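Local coordinates for Mgp-operon protein 3 (Mycoplasma pneumoniae, PDB 6RJ1), which probably takes part, as a surface adhesin alongside protein P1, in attaching the bacterium to host cells, at residues 42-46 with 455-459; 463-467 with 479-483. One frame throughout, in Å; residues are numbered along the deposited sequence.

Both contacts belong to one mixed sheet, but to different parts of it. Contact 1 brings together its two outermost strands, 40-48 and 457-461, which are far apart in sequence; contact 2 pairs the consecutive strands 464-468 and 477-482 within it. The first is partly buried and relies on charged side chains to bridge backbones set too far apart to pair directly. The second is buried and combines regular main-chain bonding with aliphatic and aromatic packing. Their centres lie about 12 Å apart, and strand 457-461 couples them: it runs beside strand 464-468, with a probable hydrogen bond from V466 N to A459 O (2.8 Å).

Contact 1 (42-46 with 455-459); sequences LVDWK and TAQLA
D44 and K46 reach across from strand 40-48 and grip the backbone of a single residue, L458. The amide of L458 gives a nearly straight hydrogen bond to D44 OD2, N to OD2 2.9 Å, meeting the anti side of the carboxylate somewhat out of its plane. K46 NZ takes the carbonyl of the same residue, at 2.8 Å from L458 O, and approaches nearly along the C=O axis. Bends at chi2 (-75°) and chi4 (80°) fold the lysine chain over, and its methylene CG lies 3.6 Å from L458 CD1, the two side chains lying alongside and running opposite ways. Further back, V43 sets CG1 against the carbonyl of A456, 3.4 Å from its O.

The second shell may help to steady the carboxylate. D44 OD1 accepts a bent bond from the amide of W45, N to OD1 2.8 Å, and main-chain amides of both segments thus engage the two carboxylate oxygens. Classic beta bulges shape both strands, V43 and D44 opposite L56, A456 and Q457 opposite M468. L458 also packs on L56, while W45 packs on L7 and L14, with NE1 hydrogen-bonded to Q9. The strand axes run nearly parallel (19°) but 6.4 Å apart at their closest. This geometry is that of a sheet curled until its edge strands approach, joined by side-chain-to-backbone bonds where a closed barrel would have main-chain pairing.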
ATOM      1  N   LEU A  42       0.837  21.448  -3.696  1.00 63.75           N
ATOM      2  CA  LEU A  42      -0.391  21.026  -3.025  1.00 62.38           C
ATOM      3  C   LEU A  42      -0.674  19.567  -3.400  1.00 66.54           C
ATOM      4  O   LEU A  42      -0.786  19.252  -4.586  1.00 65.85           O
ATOM      5  CB  LEU A  42      -1.552  21.972  -3.372  1.00 61.74           C
ATOM      6  CG  LEU A  42      -2.962  21.520  -2.984  1.00 66.22           C
ATOM      7  CD1 LEU A  42      -3.146  21.463  -1.483  1.00 66.25           C
ATOM      8  CD2 LEU A  42      -4.009  22.415  -3.613  1.00 68.63           C
ATOM      9  N   VAL A  43      -0.724  18.677  -2.384  1.00 64.04           N
ATOM     10  CA  VAL A  43      -0.894  17.215  -2.517  1.00 63.90           C
ATOM     11  C   VAL A  43      -2.326  16.775  -2.254  1.00 66.73           C
ATOM     12  O   VAL A  43      -2.821  15.884  -2.938  1.00 66.48           O
ATOM     13  CB  VAL A  43       0.080  16.416  -1.606  1.00 68.54           C
ATOM     14  CG1 VAL A  43       0.281  15.001  -2.125  1.00 69.03           C
ATOM     15  CG2 VAL A  43       1.415  17.115  -1.464  1.00 68.32           C
ATOM     16  N   ASP A  44      -2.965  17.344  -1.229  1.00 63.62           N
ATOM     17  CA  ASP A  44      -4.337  17.013  -0.832  1.00 63.51           C
ATOM     18  C   ASP A  44      -4.929  18.197  -0.110  1.00 65.84           C
ATOM     19  O   ASP A  44      -4.193  19.027   0.418  1.00 65.80           O
ATOM     20  CB  ASP A  44      -4.363  15.753   0.079  1.00 65.48           C
ATOM     21  CG  ASP A  44      -5.726  15.094   0.274  1.00 76.46           C
ATOM     22  OD1 ASP A  44      -6.714  15.549  -0.366  1.00 77.99           O
ATOM     23  OD2 ASP A  44      -5.807  14.116   1.055  1.00 80.99           O
ATOM     24  N   TRP A  45      -6.256  18.282  -0.090  1.00 61.34           N
ATOM     25  CA  TRP A  45      -6.993  19.359   0.562  1.00 60.85           C
ATOM     26  C   TRP A  45      -8.411  18.887   0.869  1.00 65.48           C
ATOM     27  O   TRP A  45      -8.946  18.040   0.156  1.00 64.59           O
ATOM     28  CB  TRP A  45      -7.016  20.629  -0.323  1.00 59.07           C
ATOM     29  CG  TRP A  45      -7.602  20.397  -1.684  1.00 59.64           C
ATOM     30  CD1 TRP A  45      -6.980  19.843  -2.768  1.00 62.30           C
ATOM     31  CD2 TRP A  45      -8.953  20.652  -2.081  1.00 59.33           C
ATOM     32  NE1 TRP A  45      -7.861  19.751  -3.824  1.00 61.56           N
ATOM     33  CE2 TRP A  45      -9.084  20.227  -3.424  1.00 62.94           C
ATOM     34  CE3 TRP A  45     -10.075  21.187  -1.425  1.00 60.02           C
ATOM     35  CZ2 TRP A  45     -10.275  20.373  -4.137  1.00 61.67           C
ATOM     36  CZ3 TRP A  45     -11.257  21.317  -2.133  1.00 60.99           C
ATOM     37  CH2 TRP A  45     -11.350  20.909  -3.469  1.00 61.40           C
ATOM     38  N   LYS A  46      -9.005  19.419   1.940  1.00 62.97           N
ATOM     39  CA  LYS A  46     -10.360  19.076   2.353  1.00 63.22           C
ATOM     40  C   LYS A  46     -11.082  20.335   2.840  1.00 73.43           C
ATOM     41  O   LYS A  46     -10.497  21.145   3.565  1.00 74.46           O
ATOM     42  CB  LYS A  46     -10.363  17.998   3.467  1.00 63.17           C
ATOM     43  CG  LYS A  46      -9.720  16.644   3.124  1.00 66.65           C
ATOM     44  CD  LYS A  46     -10.535  15.739   2.202  1.00 68.66           C
ATOM     45  CE  LYS A  46      -9.698  14.610   1.632  1.00 79.16           C
ATOM     46  NZ  LYS A  46      -9.504  13.471   2.584  1.00 89.02           N
ATOM     47  N   THR A 455       3.830  12.100   3.183  1.00 62.56           N
ATOM     48  CA  THR A 455       2.998  13.293   3.338  1.00 62.40           C
ATOM     49  C   THR A 455       2.153  13.416   2.071  1.00 67.28           C
ATOM     50  O   THR A 455       2.375  14.315   1.249  1.00 66.97           O
ATOM     51  CB  THR A 455       3.881  14.507   3.667  1.00 68.70           C
ATOM     52  OG1 THR A 455       4.741  14.794   2.563  1.00 70.28           O
ATOM     53  CG2 THR A 455       4.715  14.302   4.921  1.00 63.18           C
ATOM     54  N   ALA A 456       1.195  12.470   1.907  1.00 64.30           N
ATOM     55  CA  ALA A 456       0.378  12.351   0.701  1.00 64.20           C
ATOM     56  C   ALA A 456      -1.137  12.577   0.866  1.00 68.87           C
ATOM     57  O   ALA A 456      -1.753  13.168  -0.027  1.00 67.42           O
ATOM     58  CB  ALA A 456       0.625  10.989   0.055  1.00 64.65           C
ATOM     59  N   GLN A 457      -1.748  12.064   1.950  1.00 66.55           N
ATOM     60  CA  GLN A 457      -3.203  12.159   2.134  1.00 66.67           C
ATOM     61  C   GLN A 457      -3.581  12.645   3.524  1.00 70.86           C
ATOM     62  O   GLN A 457      -2.971  12.206   4.497  1.00 70.72           O
ATOM     63  CB  GLN A 457      -3.860  10.782   1.892  1.00 68.14           C
ATOM     64  CG  GLN A 457      -3.499  10.104   0.578  1.00 71.53           C
ATOM     65  CD  GLN A 457      -4.195   8.782   0.446  1.00 82.52           C
ATOM     66  OE1 GLN A 457      -5.396   8.726   0.164  1.00 80.74           O
ATOM     67  NE2 GLN A 457      -3.456   7.692   0.643  1.00 66.38           N
ATOM     68  N   LEU A 458      -4.617  13.497   3.632  1.00 68.07           N
ATOM     69  CA  LEU A 458      -5.053  13.997   4.936  1.00 67.88           C
ATOM     70  C   LEU A 458      -6.554  13.808   5.223  1.00 72.56           C
ATOM     71  O   LEU A 458      -7.342  13.479   4.335  1.00 72.56           O
ATOM     72  CB  LEU A 458      -4.624  15.469   5.209  1.00 67.93           C
ATOM     73  CG  LEU A 458      -5.121  16.629   4.316  1.00 72.40           C
ATOM     74  CD1 LEU A 458      -6.526  17.012   4.630  1.00 72.62           C
ATOM     75  CD2 LEU A 458      -4.366  17.871   4.637  1.00 75.09           C
ATOM     76  N   ALA A 459      -6.919  14.034   6.499  1.00 69.59           N
ATOM     77  CA  ALA A 459      -8.265  13.968   7.057  1.00 69.04           C
ATOM     78  C   ALA A 459      -8.313  14.833   8.305  1.00 74.21           C
ATOM     79  O   ALA A 459      -7.346  14.866   9.076  1.00 73.50           O
ATOM     80  CB  ALA A 459      -8.620  12.533   7.412  1.00 69.52           C
TER

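Contact 2 (463-467 with 479-483); sequences GQIVV and WVVGE
A regular antiparallel beta hairpin joins 463-467 to 479-483, in the interior of the mixed sheet between strands 457-461 and 487-492. I465 pairs with V481, and V467 with W479, as hydrogen-bonded pairs; Q464 with G482 and V466 with V480 are the non-hydrogen-bonded pairs between and beyond them. Around I465 the bonding is nearly straight in both directions, with I465 N 2.8 Å from V481 O. At the V467 end it is less even: the bond from V467 N to W479 O is less straight (157°) than its return from W479 N to V467 O (171°).

The two faces meet different neighbours. I465, V467, W479 and V481 turn toward strands 114-121 and 125-135, where V115, I132 and L134 pack on them. I465 CB touches V481 CG2 at 3.8 Å, and V467, with CG1 anti to its nitrogen (chi1 177°), brings that methyl obliquely to the indole, 4.1 Å from W479 CE3. The indole NE1 donates to the carbonyl of A135. On the other face V466 and V480 meet L704 of helix 701-712, and Q464 OE1, weakly hydrogen-bonded to R708 NE, lies 3.6 Å from V480 CG1.

E483 carries the pairing past the strand end. Its extended side chain places OE1 in a salt bridge with K52 and OE2 in a hydrogen bond with Y460 OH, while its backbone N is hydrogen-bonded to G463 O (2.8 Å).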
ATOM      1  N   GLY A 463     -10.547  19.034  15.416  1.00 84.76           N
ATOM      2  CA  GLY A 463      -9.286  19.669  15.802  1.00 84.04           C
ATOM      3  C   GLY A 463      -8.040  18.830  15.602  1.00 85.85           C
ATOM      4  O   GLY A 463      -6.933  19.277  15.922  1.00 85.48           O
ATOM      5  N   GLN A 464      -8.212  17.613  15.077  1.00 80.70           N
ATOM      6  CA  GLN A 464      -7.108  16.689  14.822  1.00 79.61           C
ATOM      7  C   GLN A 464      -6.964  16.459  13.335  1.00 80.30           C
ATOM      8  O   GLN A 464      -7.960  16.254  12.636  1.00 79.56           O
ATOM      9  CB  GLN A 464      -7.304  15.343  15.547  1.00 80.80           C
ATOM     10  CG  GLN A 464      -7.468  15.472  17.049  1.00 95.46           C
ATOM     11  CD  GLN A 464      -6.672  14.427  17.758  1.00112.31           C
ATOM     12  OE1 GLN A 464      -5.465  14.575  17.958  1.00106.60           O
ATOM     13  NE2 GLN A 464      -7.336  13.348  18.157  1.00105.51           N
ATOM     14  N   ILE A 465      -5.722  16.492  12.855  1.00 74.08           N
ATOM     15  CA  ILE A 465      -5.410  16.253  11.454  1.00 72.38           C
ATOM     16  C   ILE A 465      -4.603  14.978  11.367  1.00 72.14           C
ATOM     17  O   ILE A 465      -3.618  14.816  12.090  1.00 71.26           O
ATOM     18  CB  ILE A 465      -4.707  17.465  10.781  1.00 75.62           C
ATOM     19  CG1 ILE A 465      -5.581  18.740  10.853  1.00 76.34           C
ATOM     20  CG2 ILE A 465      -4.339  17.150   9.335  1.00 75.89           C
ATOM     21  CD1 ILE A 465      -5.140  19.739  11.838  1.00 83.47           C
ATOM     22  N   VAL A 466      -5.048  14.062  10.508  1.00 66.70           N
ATOM     23  CA  VAL A 466      -4.387  12.788  10.264  1.00 65.69           C
ATOM     24  C   VAL A 466      -3.784  12.837   8.868  1.00 67.98           C
ATOM     25  O   VAL A 466      -4.470  13.212   7.924  1.00 67.34           O
ATOM     26  CB  VAL A 466      -5.324  11.560  10.469  1.00 69.85           C
ATOM     27  CG1 VAL A 466      -4.544  10.246  10.386  1.00 69.43           C
ATOM     28  CG2 VAL A 466      -6.073  11.650  11.800  1.00 69.93           C
ATOM     29  N   VAL A 467      -2.494  12.505   8.746  1.00 64.21           N
ATOM     30  CA  VAL A 467      -1.768  12.486   7.469  1.00 63.23           C
ATOM     31  C   VAL A 467      -1.193  11.097   7.270  1.00 64.50           C
ATOM     32  O   VAL A 467      -0.607  10.553   8.197  1.00 64.34           O
ATOM     33  CB  VAL A 467      -0.682  13.601   7.365  1.00 67.13           C
ATOM     34  CG1 VAL A 467       0.098  13.512   6.051  1.00 66.55           C
ATOM     35  CG2 VAL A 467      -1.297  14.992   7.532  1.00 66.73           C
ATOM     36  N   TRP A 479       0.791  10.679  10.603  1.00 60.95           N
ATOM     37  CA  TRP A 479       0.624  11.791  11.531  1.00 61.11           C
ATOM     38  C   TRP A 479      -0.753  11.889  12.143  1.00 64.92           C
ATOM     39  O   TRP A 479      -1.739  11.578  11.491  1.00 64.26           O
ATOM     40  CB  TRP A 479       0.946  13.116  10.833  1.00 59.68           C
ATOM     41  CG  TRP A 479       2.405  13.409  10.763  1.00 60.71           C
ATOM     42  CD1 TRP A 479       3.150  14.086  11.682  1.00 63.69           C
ATOM     43  CD2 TRP A 479       3.306  13.028   9.715  1.00 60.68           C
ATOM     44  NE1 TRP A 479       4.465  14.146  11.275  1.00 63.38           N
ATOM     45  CE2 TRP A 479       4.584  13.526  10.057  1.00 64.73           C
ATOM     46  CE3 TRP A 479       3.157  12.316   8.512  1.00 62.08           C
ATOM     47  CZ2 TRP A 479       5.704  13.330   9.244  1.00 63.99           C
ATOM     48  CZ3 TRP A 479       4.269  12.127   7.707  1.00 63.72           C
ATOM     49  CH2 TRP A 479       5.523  12.629   8.073  1.00 64.41           C
ATOM     50  N   VAL A 480      -0.802  12.322  13.401  1.00 61.50           N
ATOM     51  CA  VAL A 480      -1.985  12.685  14.174  1.00 62.09           C
ATOM     52  C   VAL A 480      -1.519  13.980  14.873  1.00 70.42           C
ATOM     53  O   VAL A 480      -0.723  13.934  15.825  1.00 69.74           O
ATOM     54  CB  VAL A 480      -2.519  11.621  15.174  1.00 64.63           C
ATOM     55  CG1 VAL A 480      -3.686  12.188  15.986  1.00 64.36           C
ATOM     56  CG2 VAL A 480      -2.943  10.345  14.464  1.00 63.69           C
ATOM     57  N   VAL A 481      -1.916  15.126  14.316  1.00 69.83           N
ATOM     58  CA  VAL A 481      -1.494  16.435  14.820  1.00 70.80           C
ATOM     59  C   VAL A 481      -2.678  17.273  15.266  1.00 77.99           C
ATOM     60  O   VAL A 481      -3.784  17.111  14.751  1.00 77.56           O
ATOM     61  CB  VAL A 481      -0.586  17.207  13.809  1.00 74.38           C
ATOM     62  CG1 VAL A 481       0.762  16.527  13.639  1.00 74.11           C
ATOM     63  CG2 VAL A 481      -1.267  17.384  12.455  1.00 74.19           C
ATOM     64  N   GLY A 482      -2.432  18.163  16.217  1.00 77.24           N
ATOM     65  CA  GLY A 482      -3.440  19.095  16.698  1.00 78.04           C
ATOM     66  C   GLY A 482      -3.438  20.325  15.816  1.00 84.98           C
ATOM     67  O   GLY A 482      -2.380  20.748  15.331  1.00 85.11           O
ATOM     68  N   GLU A 483      -4.624  20.894  15.581  1.00 83.32           N
ATOM     69  CA  GLU A 483      -4.798  22.108  14.783  1.00 84.00           C
ATOM     70  C   GLU A 483      -4.053  23.271  15.472  1.00 90.54           C
ATOM     71  O   GLU A 483      -3.369  24.053  14.814  1.00 90.68           O
ATOM     72  CB  GLU A 483      -6.296  22.415  14.667  1.00 85.37           C
ATOM     73  CG  GLU A 483      -6.664  23.335  13.521  1.00 96.84           C
ATOM     74  CD  GLU A 483      -8.136  23.695  13.423  1.00116.74           C
ATOM     75  OE1 GLU A 483      -8.467  24.575  12.596  1.00109.46           O
ATOM     76  OE2 GLU A 483      -8.955  23.109  14.170  1.00109.11           O
TER